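PDB 3MC1: predicted phosphatase, HAD family, which is of untested function but, as a member of the haloacid dehalogenase superfamily, probably hydrolyses phosphate monoesters at a metal-dependent site. Local coordinates for residues Ile183-Gly188 and Tyr202-Val207; Tyr4-Phe9 and His104-Thr109; Asn85-Gly90 and Phe123-Tyr128; Thr143-Ile148 and Leu176-Pro181. One frame throughout, in Å; residues are numbered along the deposited sequence.

Interaction 1: Ile183-Gly188 and Tyr202-Val207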
loop_
_atom_site.group_PDB
_atom_site.type_symbol
_atom_site.label_atom_id
_atom_site.label_comp_id
_atom_site.label_asym_id
_atom_site.label_seq_id
_atom_site.Cartn_x
_atom_site.Cartn_y
_atom_site.Cartn_z
ATOM N N ILE A 183 -6.553 1.984 10.863
ATOM C CA ILE A 183 -7.468 3.008 10.403
ATOM C C ILE A 183 -7.575 2.748 8.902
ATOM O O ILE A 183 -6.574 2.811 8.180
ATOM C CB ILE A 183 -6.925 4.432 10.578
ATOM C CG1 ILE A 183 -6.652 4.742 12.051
ATOM C CG2 ILE A 183 -7.958 5.427 10.021
ATOM C CD1 ILE A 183 -6.124 6.162 12.278
ATOM N N GLY A 184 -8.776 2.424 8.443
ATOM C CA GLY A 184 -8.968 2.183 7.030
ATOM C C GLY A 184 -9.462 3.467 6.392
ATOM O O GLY A 184 -10.235 4.207 7.008
ATOM N N VAL A 185 -8.999 3.761 5.180
ATOM C CA VAL A 185 -9.447 4.965 4.486
ATOM C C VAL A 185 -10.247 4.524 3.269
ATOM O O VAL A 185 -9.902 3.534 2.626
ATOM C CB VAL A 185 -8.252 5.851 4.051
ATOM C CG1 VAL A 185 -7.370 6.143 5.272
ATOM C CG2 VAL A 185 -7.455 5.167 2.950
ATOM N N THR A 186 -11.319 5.252 2.962
ATOM C CA THR A 186 -12.171 4.907 1.829
ATOM C C THR A 186 -11.933 5.735 0.573
ATOM O O THR A 186 -12.620 5.537 -0.426
ATOM C CB THR A 186 -13.676 5.009 2.195
ATOM O OG1 THR A 186 -13.955 6.319 2.701
ATOM C CG2 THR A 186 -14.052 3.957 3.251
ATOM N N TYR A 187 -10.978 6.663 0.613
ATOM C CA TYR A 187 -10.691 7.471 -0.567
ATOM C C TYR A 187 -9.759 6.706 -1.500
ATOM O O TYR A 187 -9.385 7.193 -2.564
ATOM C CB TYR A 187 -10.077 8.828 -0.165
ATOM C CG TYR A 187 -8.771 8.758 0.600
ATOM C CD1 TYR A 187 -7.560 8.480 -0.050
ATOM C CD2 TYR A 187 -8.743 8.966 1.982
ATOM C CE1 TYR A 187 -6.357 8.415 0.666
ATOM C CE2 TYR A 187 -7.553 8.902 2.701
ATOM C CZ TYR A 187 -6.367 8.627 2.046
ATOM O OH TYR A 187 -5.212 8.534 2.785
ATOM N N GLY A 188 -9.402 5.489 -1.101
ATOM C CA GLY A 188 -8.507 4.682 -1.910
ATOM C C GLY A 188 -9.219 3.659 -2.774
ATOM O O GLY A 188 -10.219 3.962 -3.411
ATOM N N TYR A 202 -10.816 1.457 12.728
ATOM C CA TYR A 202 -11.251 2.839 12.517
ATOM C C TYR A 202 -11.415 3.024 11.008
ATOM O O TYR A 202 -10.657 2.435 10.239
ATOM C CB TYR A 202 -10.195 3.810 13.036
ATOM C CG TYR A 202 -9.638 3.443 14.387
ATOM C CD1 TYR A 202 -10.080 4.080 15.541
ATOM C CD2 TYR A 202 -8.702 2.415 14.525
ATOM C CE1 TYR A 202 -9.609 3.695 16.790
ATOM C CE2 TYR A 202 -8.233 2.030 15.781
ATOM C CZ TYR A 202 -8.698 2.673 16.907
ATOM O OH TYR A 202 -8.285 2.280 18.162
ATOM N N ILE A 203 -12.395 3.824 10.584
ATOM C CA ILE A 203 -12.634 4.058 9.155
ATOM C C ILE A 203 -12.932 5.523 8.834
ATOM O O ILE A 203 -13.853 6.116 9.402
ATOM C CB ILE A 203 -13.808 3.196 8.640
ATOM C CG1 ILE A 203 -13.541 1.716 8.936
ATOM C CG2 ILE A 203 -13.972 3.384 7.144
ATOM C CD1 ILE A 203 -14.660 0.783 8.515
ATOM N N VAL A 204 -12.152 6.100 7.920
ATOM C CA VAL A 204 -12.323 7.497 7.526
ATOM C C VAL A 204 -12.483 7.649 6.014
ATOM O O VAL A 204 -12.004 6.816 5.239
ATOM C CB VAL A 204 -11.134 8.372 7.995
ATOM C CG1 VAL A 204 -10.950 8.219 9.503
ATOM C CG2 VAL A 204 -9.867 7.998 7.242
ATOM N N ASN A 205 -13.147 8.720 5.595
ATOM C CA ASN A 205 -13.390 8.940 4.170
ATOM C C ASN A 205 -12.544 10.028 3.506
ATOM O O ASN A 205 -12.692 10.284 2.311
ATOM C CB ASN A 205 -14.870 9.243 3.956
ATOM C CG ASN A 205 -15.349 10.388 4.817
ATOM O OD1 ASN A 205 -14.899 11.526 4.667
ATOM N ND2 ASN A 205 -16.262 10.092 5.739
ATOM N N SER A 206 -11.659 10.665 4.264
ATOM C CA SER A 206 -10.809 11.711 3.703
ATOM C C SER A 206 -9.504 11.815 4.477
ATOM O O SER A 206 -9.395 11.310 5.595
ATOM C CB SER A 206 -11.511 13.067 3.760
ATOM O OG SER A 206 -11.566 13.529 5.099
ATOM N N VAL A 207 -8.520 12.485 3.884
ATOM C CA VAL A 207 -7.222 12.672 4.516
ATOM C C VAL A 207 -7.362 13.530 5.770
ATOM O O VAL A 207 -6.650 13.324 6.752
ATOM C CB VAL A 207 -6.210 13.344 3.541
ATOM C CG1 VAL A 207 -4.893 13.628 4.254
ATOM C CG2 VAL A 207 -5.967 12.445 2.341
#

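Interaction 2: Tyr4-Phe9 and His104-Thr109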
loop_
_atom_site.group_PDB
_atom_site.type_symbol
_atom_site.label_atom_id
_atom_site.label_comp_id
_atom_site.label_asym_id
_atom_site.label_seq_id
_atom_site.Cartn_x
_atom_site.Cartn_y
_atom_site.Cartn_z
ATOM N N TYR A 4 0.964 6.784 21.341
ATOM C CA TYR A 4 1.746 5.868 20.525
ATOM C C TYR A 4 2.625 6.769 19.652
ATOM O O TYR A 4 2.235 7.888 19.309
ATOM C CB TYR A 4 0.824 4.944 19.707
ATOM C CG TYR A 4 -0.099 5.639 18.739
ATOM C CD1 TYR A 4 0.344 6.001 17.466
ATOM C CD2 TYR A 4 -1.406 5.975 19.105
ATOM C CE1 TYR A 4 -0.482 6.684 16.583
ATOM C CE2 TYR A 4 -2.244 6.662 18.223
ATOM C CZ TYR A 4 -1.770 7.014 16.964
ATOM O OH TYR A 4 -2.573 7.707 16.082
ATOM N N ASN A 5 3.821 6.297 19.323
ATOM C CA ASN A 5 4.770 7.100 18.558
ATOM C C ASN A 5 4.938 6.784 17.077
ATOM O O ASN A 5 5.517 7.581 16.339
ATOM C CB ASN A 5 6.146 7.008 19.223
ATOM C CG ASN A 5 6.164 7.610 20.612
ATOM O OD1 ASN A 5 6.057 8.825 20.777
ATOM N ND2 ASN A 5 6.292 6.759 21.624
ATOM N N TYR A 6 4.438 5.637 16.639
ATOM C CA TYR A 6 4.614 5.248 15.245
ATOM C C TYR A 6 3.338 5.128 14.440
ATOM O O TYR A 6 2.309 4.667 14.933
ATOM C CB TYR A 6 5.373 3.929 15.182
ATOM C CG TYR A 6 6.820 4.029 15.597
ATOM C CD1 TYR A 6 7.827 4.228 14.648
ATOM C CD2 TYR A 6 7.191 3.888 16.935
ATOM C CE1 TYR A 6 9.175 4.274 15.023
ATOM C CE2 TYR A 6 8.529 3.935 17.320
ATOM C CZ TYR A 6 9.515 4.124 16.360
ATOM O OH TYR A 6 10.837 4.145 16.742
ATOM N N VAL A 7 3.424 5.558 13.186
ATOM C CA VAL A 7 2.301 5.501 12.272
ATOM C C VAL A 7 2.802 4.850 10.974
ATOM O O VAL A 7 3.642 5.417 10.271
ATOM C CB VAL A 7 1.770 6.915 11.946
ATOM C CG1 VAL A 7 0.553 6.805 11.040
ATOM C CG2 VAL A 7 1.410 7.687 13.241
ATOM N N LEU A 8 2.310 3.646 10.687
ATOM C CA LEU A 8 2.671 2.928 9.461
ATOM C C LEU A 8 1.599 3.193 8.395
ATOM O O LEU A 8 0.409 3.217 8.691
ATOM C CB LEU A 8 2.783 1.423 9.729
ATOM C CG LEU A 8 4.106 0.908 10.321
ATOM C CD1 LEU A 8 4.364 1.539 11.689
ATOM C CD2 LEU A 8 4.065 -0.623 10.424
ATOM N N PHE A 9 2.040 3.399 7.157
ATOM C CA PHE A 9 1.149 3.689 6.037
ATOM C C PHE A 9 1.416 2.732 4.886
ATOM O O PHE A 9 2.568 2.359 4.636
ATOM C CB PHE A 9 1.421 5.085 5.455
ATOM C CG PHE A 9 1.093 6.245 6.372
ATOM C CD1 PHE A 9 -0.132 6.897 6.280
ATOM C CD2 PHE A 9 2.048 6.735 7.264
ATOM C CE1 PHE A 9 -0.398 8.037 7.060
ATOM C CE2 PHE A 9 1.794 7.863 8.045
ATOM C CZ PHE A 9 0.572 8.518 7.942
ATOM N N HIS A 104 6.637 9.224 14.462
ATOM C CA HIS A 104 7.669 8.647 13.603
ATOM C C HIS A 104 6.838 7.955 12.524
ATOM O O HIS A 104 5.981 7.126 12.844
ATOM C CB HIS A 104 8.510 7.613 14.350
ATOM C CG HIS A 104 9.481 8.209 15.320
ATOM N ND1 HIS A 104 9.088 8.783 16.511
ATOM C CD2 HIS A 104 10.827 8.345 15.265
ATOM C CE1 HIS A 104 10.150 9.248 17.145
ATOM N NE2 HIS A 104 11.218 8.994 16.409
ATOM N N LEU A 105 7.078 8.300 11.259
ATOM C CA LEU A 105 6.296 7.745 10.153
ATOM C C LEU A 105 7.040 6.653 9.400
ATOM O O LEU A 105 8.232 6.784 9.133
ATOM C CB LEU A 105 5.887 8.873 9.187
ATOM C CG LEU A 105 5.313 10.148 9.838
ATOM C CD1 LEU A 105 4.920 11.180 8.769
ATOM C CD2 LEU A 105 4.104 9.792 10.682
ATOM N N VAL A 106 6.321 5.582 9.052
ATOM C CA VAL A 106 6.916 4.448 8.350
ATOM C C VAL A 106 6.012 3.961 7.220
ATOM O O VAL A 106 4.793 3.991 7.337
ATOM C CB VAL A 106 7.140 3.246 9.333
ATOM C CG1 VAL A 106 7.775 2.060 8.603
ATOM C CG2 VAL A 106 8.040 3.676 10.503
ATOM N N VAL A 107 6.608 3.533 6.110
ATOM C CA VAL A 107 5.802 2.988 5.027
ATOM C C VAL A 107 5.956 1.472 5.130
ATOM O O VAL A 107 7.068 0.954 5.211
ATOM C CB VAL A 107 6.280 3.436 3.621
ATOM C CG1 VAL A 107 5.534 2.628 2.546
ATOM C CG2 VAL A 107 6.014 4.922 3.421
ATOM N N ALA A 108 4.830 0.773 5.151
ATOM C CA ALA A 108 4.817 -0.682 5.219
ATOM C C ALA A 108 3.918 -1.081 4.055
ATOM O O ALA A 108 2.698 -0.929 4.126
ATOM C CB ALA A 108 4.224 -1.146 6.544
ATOM N N THR A 109 4.521 -1.590 2.985
ATOM C CA THR A 109 3.762 -1.931 1.789
ATOM C C THR A 109 4.151 -3.247 1.118
ATOM O O THR A 109 5.278 -3.720 1.266
ATOM C CB THR A 109 3.908 -0.784 0.751
ATOM O OG1 THR A 109 3.199 -1.111 -0.446
ATOM C CG2 THR A 109 5.382 -0.551 0.410
#

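Interaction 3: Asn85-Gly90 and Phe123-Tyr128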
loop_
_atom_site.group_PDB
_atom_site.type_symbol
_atom_site.label_atom_id
_atom_site.label_comp_id
_atom_site.label_asym_id
_atom_site.label_seq_id
_atom_site.Cartn_x
_atom_site.Cartn_y
_atom_site.Cartn_z
ATOM N N ASN A 85 1.359 8.337 -11.803
ATOM C CA ASN A 85 1.010 8.330 -10.396
ATOM C C ASN A 85 0.712 9.762 -9.942
ATOM O O ASN A 85 1.037 10.725 -10.641
ATOM C CB ASN A 85 2.247 7.828 -9.666
ATOM C CG ASN A 85 1.941 7.052 -8.429
ATOM O OD1 ASN A 85 0.919 7.251 -7.785
ATOM N ND2 ASN A 85 2.860 6.158 -8.070
ATOM N N LYS A 86 0.116 9.890 -8.759
ATOM C CA LYS A 86 -0.213 11.192 -8.179
ATOM C C LYS A 86 -0.304 11.020 -6.674
ATOM O O LYS A 86 -0.663 9.953 -6.194
ATOM C CB LYS A 86 -1.574 11.698 -8.681
ATOM C CG LYS A 86 -1.649 12.019 -10.162
ATOM C CD LYS A 86 -3.081 12.364 -10.600
ATOM C CE LYS A 86 -4.036 11.190 -10.391
ATOM N NZ LYS A 86 -5.384 11.437 -10.986
ATOM N N VAL A 87 0.029 12.069 -5.929
ATOM C CA VAL A 87 -0.074 12.026 -4.472
ATOM C C VAL A 87 -1.478 12.532 -4.148
ATOM O O VAL A 87 -1.933 13.502 -4.756
ATOM C CB VAL A 87 0.971 12.950 -3.809
ATOM C CG1 VAL A 87 0.732 13.025 -2.309
ATOM C CG2 VAL A 87 2.366 12.421 -4.084
ATOM N N TYR A 88 -2.180 11.874 -3.225
ATOM C CA TYR A 88 -3.527 12.312 -2.872
ATOM C C TYR A 88 -3.455 13.701 -2.252
ATOM O O TYR A 88 -2.520 14.001 -1.507
ATOM C CB TYR A 88 -4.180 11.348 -1.869
ATOM C CG TYR A 88 -4.676 10.041 -2.456
ATOM C CD1 TYR A 88 -5.815 9.997 -3.264
ATOM C CD2 TYR A 88 -4.010 8.844 -2.193
ATOM C CE1 TYR A 88 -6.274 8.787 -3.794
ATOM C CE2 TYR A 88 -4.460 7.639 -2.715
ATOM C CZ TYR A 88 -5.585 7.613 -3.515
ATOM O OH TYR A 88 -5.994 6.411 -4.055
ATOM N N ASP A 89 -4.434 14.547 -2.571
ATOM C CA ASP A 89 -4.463 15.896 -2.015
ATOM C C ASP A 89 -4.481 15.829 -0.485
ATOM O O ASP A 89 -5.159 14.982 0.111
ATOM C CB ASP A 89 -5.706 16.661 -2.487
ATOM C CG ASP A 89 -5.711 16.911 -3.982
ATOM O OD1 ASP A 89 -4.646 17.277 -4.530
ATOM O OD2 ASP A 89 -6.783 16.756 -4.608
ATOM N N GLY A 90 -3.727 16.723 0.141
ATOM C CA GLY A 90 -3.685 16.772 1.589
ATOM C C GLY A 90 -2.667 15.863 2.244
ATOM O O GLY A 90 -2.306 16.082 3.396
ATOM N N PHE A 123 8.321 11.907 -5.670
ATOM C CA PHE A 123 7.287 12.828 -5.228
ATOM C C PHE A 123 7.720 13.752 -4.090
ATOM O O PHE A 123 6.924 14.550 -3.597
ATOM C CB PHE A 123 6.022 12.045 -4.862
ATOM C CG PHE A 123 5.257 11.552 -6.067
ATOM C CD1 PHE A 123 4.693 12.458 -6.965
ATOM C CD2 PHE A 123 5.132 10.190 -6.330
ATOM C CE1 PHE A 123 4.020 12.021 -8.107
ATOM C CE2 PHE A 123 4.456 9.741 -7.474
ATOM C CZ PHE A 123 3.901 10.660 -8.363
ATOM N N LYS A 124 8.986 13.640 -3.692
ATOM C CA LYS A 124 9.569 14.483 -2.646
ATOM C C LYS A 124 8.952 14.316 -1.257
ATOM O O LYS A 124 8.873 15.272 -0.481
ATOM C CB LYS A 124 9.482 15.943 -3.086
ATOM C CG LYS A 124 10.073 16.172 -4.478
ATOM C CD LYS A 124 9.781 17.557 -4.994
ATOM C CE LYS A 124 10.268 17.729 -6.432
ATOM N NZ LYS A 124 10.130 19.146 -6.882
ATOM N N LEU A 125 8.533 13.099 -0.935
ATOM C CA LEU A 125 7.926 12.819 0.367
ATOM C C LEU A 125 8.798 11.857 1.164
ATOM O O LEU A 125 8.515 11.578 2.324
ATOM C CB LEU A 125 6.540 12.177 0.181
ATOM C CG LEU A 125 5.466 12.884 -0.656
ATOM C CD1 LEU A 125 4.227 12.004 -0.716
ATOM C CD2 LEU A 125 5.121 14.244 -0.055
ATOM N N ALA A 126 9.868 11.363 0.548
ATOM C CA ALA A 126 10.724 10.375 1.202
ATOM C C ALA A 126 11.273 10.706 2.591
ATOM O O ALA A 126 11.311 9.847 3.467
ATOM C CB ALA A 126 11.877 9.998 0.274
ATOM N N PHE A 127 11.695 11.944 2.802
ATOM C CA PHE A 127 12.274 12.316 4.084
ATOM C C PHE A 127 11.314 12.449 5.259
ATOM O O PHE A 127 11.744 12.611 6.409
ATOM C CB PHE A 127 13.103 13.581 3.896
ATOM C CG PHE A 127 14.391 13.329 3.166
ATOM C CD1 PHE A 127 15.389 12.560 3.753
ATOM C CD2 PHE A 127 14.592 13.828 1.884
ATOM C CE1 PHE A 127 16.573 12.290 3.072
ATOM C CE2 PHE A 127 15.773 13.566 1.191
ATOM C CZ PHE A 127 16.766 12.798 1.784
ATOM N N TYR A 128 10.017 12.377 4.983
ATOM C CA TYR A 128 9.022 12.452 6.051
ATOM C C TYR A 128 9.015 11.117 6.786
ATOM O O TYR A 128 8.508 11.006 7.906
ATOM C CB TYR A 128 7.627 12.687 5.480
ATOM C CG TYR A 128 7.360 14.086 4.975
ATOM C CD1 TYR A 128 7.390 15.181 5.844
ATOM C CD2 TYR A 128 7.053 14.318 3.636
ATOM C CE1 TYR A 128 7.118 16.472 5.392
ATOM C CE2 TYR A 128 6.776 15.607 3.168
ATOM C CZ TYR A 128 6.810 16.678 4.054
ATOM O OH TYR A 128 6.529 17.939 3.600
#

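Interaction 4: Thr143-Ile148 and Leu176-Pro181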
loop_
_atom_site.group_PDB
_atom_site.type_symbol
_atom_site.label_atom_id
_atom_site.label_comp_id
_atom_site.label_asym_id
_atom_site.label_seq_id
_atom_site.Cartn_x
_atom_site.Cartn_y
_atom_site.Cartn_z
ATOM N N THR A 143 3.722 -10.305 1.779
ATOM C CA THR A 143 2.362 -10.123 2.297
ATOM C C THR A 143 2.365 -8.979 3.301
ATOM O O THR A 143 3.388 -8.689 3.919
ATOM C CB THR A 143 1.795 -11.403 2.973
ATOM O OG1 THR A 143 2.609 -11.770 4.090
ATOM C CG2 THR A 143 1.742 -12.562 1.968
ATOM N N LYS A 144 1.220 -8.320 3.446
ATOM C CA LYS A 144 1.090 -7.193 4.357
ATOM C C LYS A 144 1.533 -7.555 5.776
ATOM O O LYS A 144 2.260 -6.798 6.423
ATOM C CB LYS A 144 -0.363 -6.695 4.345
ATOM C CG LYS A 144 -0.589 -5.350 5.015
ATOM C CD LYS A 144 0.306 -4.241 4.454
ATOM C CE LYS A 144 0.213 -4.119 2.931
ATOM N NZ LYS A 144 -1.185 -3.973 2.423
ATOM N N GLU A 145 1.098 -8.715 6.252
ATOM C CA GLU A 145 1.469 -9.177 7.585
ATOM C C GLU A 145 2.982 -9.281 7.732
ATOM O O GLU A 145 3.553 -8.824 8.716
ATOM C CB GLU A 145 0.874 -10.556 7.864
ATOM C CG GLU A 145 1.496 -11.237 9.076
ATOM C CD GLU A 145 1.080 -12.688 9.215
ATOM O OE1 GLU A 145 1.278 -13.455 8.252
ATOM O OE2 GLU A 145 0.562 -13.060 10.290
ATOM N N ASP A 146 3.632 -9.882 6.743
ATOM C CA ASP A 146 5.078 -10.072 6.811
ATOM C C ASP A 146 5.896 -8.790 6.700
ATOM O O ASP A 146 6.944 -8.670 7.330
ATOM C CB ASP A 146 5.538 -11.074 5.741
ATOM C CG ASP A 146 4.914 -12.464 5.914
ATOM O OD1 ASP A 146 4.375 -12.760 7.007
ATOM O OD2 ASP A 146 4.979 -13.272 4.952
ATOM N N VAL A 147 5.434 -7.826 5.909
ATOM C CA VAL A 147 6.184 -6.584 5.767
ATOM C C VAL A 147 6.022 -5.712 7.012
ATOM O O VAL A 147 6.973 -5.066 7.461
ATOM C CB VAL A 147 5.741 -5.807 4.500
ATOM C CG1 VAL A 147 6.420 -4.448 4.444
ATOM C CG2 VAL A 147 6.110 -6.614 3.261
ATOM N N ILE A 148 4.819 -5.699 7.577
ATOM C CA ILE A 148 4.590 -4.918 8.785
ATOM C C ILE A 148 5.456 -5.509 9.912
ATOM O O ILE A 148 6.112 -4.779 10.652
ATOM C CB ILE A 148 3.095 -4.950 9.195
ATOM C CG1 ILE A 148 2.272 -4.097 8.218
ATOM C CG2 ILE A 148 2.940 -4.440 10.627
ATOM C CD1 ILE A 148 0.741 -4.209 8.386
ATOM N N LEU A 176 -4.033 -6.551 12.113
ATOM C CA LEU A 176 -4.545 -7.441 13.147
ATOM C C LEU A 176 -3.517 -8.514 13.482
ATOM O O LEU A 176 -3.247 -8.779 14.653
ATOM C CB LEU A 176 -5.852 -8.093 12.681
ATOM C CG LEU A 176 -7.037 -7.134 12.475
ATOM C CD1 LEU A 176 -8.204 -7.855 11.794
ATOM C CD2 LEU A 176 -7.470 -6.564 13.825
ATOM N N LYS A 177 -2.937 -9.118 12.450
ATOM C CA LYS A 177 -1.941 -10.172 12.631
ATOM C C LYS A 177 -0.672 -9.731 13.353
ATOM O O LYS A 177 0.126 -10.566 13.784
ATOM C CB LYS A 177 -1.575 -10.789 11.278
ATOM C CG LYS A 177 -2.739 -11.532 10.653
ATOM C CD LYS A 177 -2.301 -12.384 9.481
ATOM C CE LYS A 177 -3.419 -13.321 9.053
ATOM N NZ LYS A 177 -2.994 -14.200 7.931
ATOM N N ASN A 178 -0.491 -8.421 13.477
ATOM C CA ASN A 178 0.665 -7.856 14.162
ATOM C C ASN A 178 0.196 -7.132 15.424
ATOM O O ASN A 178 0.940 -6.366 16.034
ATOM C CB ASN A 178 1.399 -6.881 13.237
ATOM C CG ASN A 178 2.349 -7.583 12.293
ATOM O OD1 ASN A 178 3.433 -8.016 12.696
ATOM N ND2 ASN A 178 1.948 -7.711 11.028
ATOM N N ASN A 179 -1.051 -7.380 15.802
ATOM C CA ASN A 179 -1.631 -6.762 16.986
ATOM C C ASN A 179 -1.626 -5.247 16.965
ATOM O O ASN A 179 -1.420 -4.596 17.994
ATOM C CB ASN A 179 -0.921 -7.267 18.237
ATOM C CG ASN A 179 -1.185 -8.729 18.480
ATOM O OD1 ASN A 179 -2.341 -9.162 18.494
ATOM N ND2 ASN A 179 -0.124 -9.503 18.668
ATOM N N LEU A 180 -1.878 -4.687 15.791
ATOM C CA LEU A 180 -1.909 -3.245 15.644
ATOM C C LEU A 180 -3.295 -2.751 15.293
ATOM O O LEU A 180 -4.021 -3.386 14.524
ATOM C CB LEU A 180 -0.977 -2.788 14.521
ATOM C CG LEU A 180 0.531 -2.951 14.622
ATOM C CD1 LEU A 180 1.149 -2.398 13.337
ATOM C CD2 LEU A 180 1.055 -2.205 15.842
ATOM N N PRO A 181 -3.693 -1.613 15.872
ATOM C CA PRO A 181 -5.019 -1.101 15.528
ATOM C C PRO A 181 -4.845 -0.575 14.111
ATOM O O PRO A 181 -3.721 -0.257 13.694
ATOM C CB PRO A 181 -5.236 0.015 16.542
ATOM C CG PRO A 181 -3.850 0.499 16.808
ATOM C CD PRO A 181 -3.047 -0.779 16.897
#

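Interaction 1: Ile183-Gly188 and Tyr202-Val207
Y187 turns CG into the crowded position between its backbone N and carbonyl carbon (chi1 60°), while V207 keeps CG2 anti to its carbonyl carbon; together they bring that methyl over one face of the Y187 ring. V207 CG2 lies 4.2 Å from the ring centroid, a CH-pi contact only 27° off the normal. V185 CG2 lies over the other face, offset toward the rim, and the ring is thus held between two valine methyls. N205 O sits at the ring edge, 3.9 Å from Y187 CB. Y187 OH is hydrogen-bonded to T14 O, and the ring meets Y88 edge-to-face. Upstream, the chains run as parallel strands, I183 beside Y202, G184 beside I203 and V185 beside V204. G184 is bonded at both ends, G184 N to Y202 O at 2.6 Å and V204 N to G184 O at 2.8 Å; T186 N then donates to V204 O at 2.8 Å. T186 OG1 rests close to N205 CB, at 3.3 Å. Side chains of I183, V185, Y202 and V204 share one face of the sheet, where V185 CG1 meets V204 CG2 at 3.7 Å. On the other face, I203 CG2 meets T186 CG2 at 3.9 Å. S206 N is buried without a partner in the model, but S206 OG caps helix 207-215 through E209 N. The contact closes the beta-alpha-beta unit at one margin of the sheet: helix 192-198 packs on T186 and I203, helix 207-215 on I183 and V204, and strand 162-166 bonds to the far side of strand 182-185.

Interaction 2: Tyr4-Phe9 and His104-Thr109
L8 and V106 lie side by side in the central parallel sheet of the HAD alpha/beta core, on two neighbouring strands, 6-9 and 104-109, of which the first runs directly into D10 and D12 of the sodium site. L8 CG packs 4.0 Å from V106 CB, and L8 CD2 reaches on to A108 CB at 3.9 Å, so that one leucine spans two residues of the opposite strand. The backbone ladder has five bonds, alternating in direction. H104 N to N5 O, 2.7 Å, begins it and A108 N to F9 O, 2.8 Å, ends it; V7 N, V106 N and F9 N supply those between. Y6 CG is anti to its carbonyl carbon, beside the backbone N (chi1 -70°); the ring beyond it meets H104, with Y6 CD1 3.5 Å from H104 CB and the two ring planes oblique at 35°. V106 CG2 lies at the edge of the Y6 ring. On the other face of the sheet L105 CD2 is shared, 3.9 Å from V7 CB and 4.0 Å from F9 CE2 at the edge of the phenyl ring, with V106 O also in the plane of that ring. V107 CG1 comes within 3.6 Å of F9 O. T109 OG1, at the strand end, is hydrogen-bonded to D10 OD1 of the sodium site. Strand 162-166 bonds to the other edge of strand 6-9 through Y6 and L8. Helix 144-155 covers L8, V106 and A108 from one face; helix 91-101 packs on F9 and L105 from the other.

Interaction 3: Asn85-Gly90 and Phe123-Tyr128
F123 and V87 join two loops in an apolar contact at the periphery of the core domain: 85-90 carries the chain from helix 63-81 to helix 91-101, and 123-128 follows helix 113-122 on the way to strand 131-135. Helix 63-81 comes from the part inserted after strand 6-9, consistent with a HAD cap, so 85-90 would be a return linker. The F123 ring is the centre. V87 and F123 slide past each other in opposite directions, V87 CG2 lying 3.6 Å from F123 CG and 3.8 Å from F123 CB. At the far end of the ring N85 CB approaches its edge, 3.5 Å from F123 CZ, with the N85 amide turned nearly perpendicular to the phenyl plane, at 82°. With V87 CG1 anti to the backbone N (chi1 173°), the two methyls of V87 and L125 CD1 meet tip to tip: V87 CG2 is 3.9 Å and V87 CG1 4.0 Å from L125 CD1. K124, with positive phi, ends helix 113-122 in a Schellman motif, between the two residues that touch V87. Polar groups are met on their own side: N85 OD1 takes K86 N at 2.9 Å, with a bent N-H...O of 134°, and N85 ND2 binds M82 O. Segment 85-90 also bonds through its backbone to the loop that follows the sodium ligands D10 and D12, part of a probable HAD-type DxDxT motif, K86 with D17 and Y88 with L15. Van der Waals contact thus joins the two segments without a hydrogen bond, while those of 85-90 to other parts go to M82, D17 and L15.

Interaction 4: Thr143-Ile148 and Leu176-Pro181
N178 donates from ND2 to E145 O at 3.0 Å, a straight bond (N-H...O 167°) that meets a carbonyl lone pair in plane, with the acceptor also in the plane of the N178 amide. The same ND2 binds G174 O, tying the turn after helix 169-176 to the first turn of helix 144-155. That helix is capped at its start by T143 OG1, which accepts weakly from D146 N at 3.4 Å. E145 and K177 cross at about a right angle: E145 CG is anti to the backbone N (chi1 166°), the chain runs on extended, and OE2 of E145 lies 3.1 Å from K177 CD. E145 OE1 and K177 NZ, at 4.3 Å, stay beyond a salt bridge; E145 OE2 makes a long, weak ion pair with R149. I148 CG2 packs 3.4 Å from N178 ND2 and 3.8 Å from L180 CD1. N179, with positive phi, completes the Schellman motif ending helix 169-176. K144, by its position probably the motif III lysine of HAD enzymes, forms a salt bridge with D171. On the sheet side, I148 meets M164 and L180 meets A162 of strand 162-166; M152 of helix 144-155 touches N178 and L180.

Overall arrangement
Interactions 1 and 2 belong to one parallel sheet, the second buried at its middle and the first at an outer margin, about 16 Å apart between centres. Both rest on backbone ladders, whereas interaction 3 has no hydrogen bond across it and interaction 4 a single one, from a side-chain amide. Interaction 4 joins a helix start to a turn on the face of the sheet covered by helix 144-155 and touches interaction 2, I148 meeting L8 and A108. Interaction 3 lies on the opposite side of the chain's centre from interaction 4, about 23 Å between centres. It meets interaction 1 where V207 packs on D89 and G90. Interactions 1 and 3 are partly open; 2 and 4 are mostly buried.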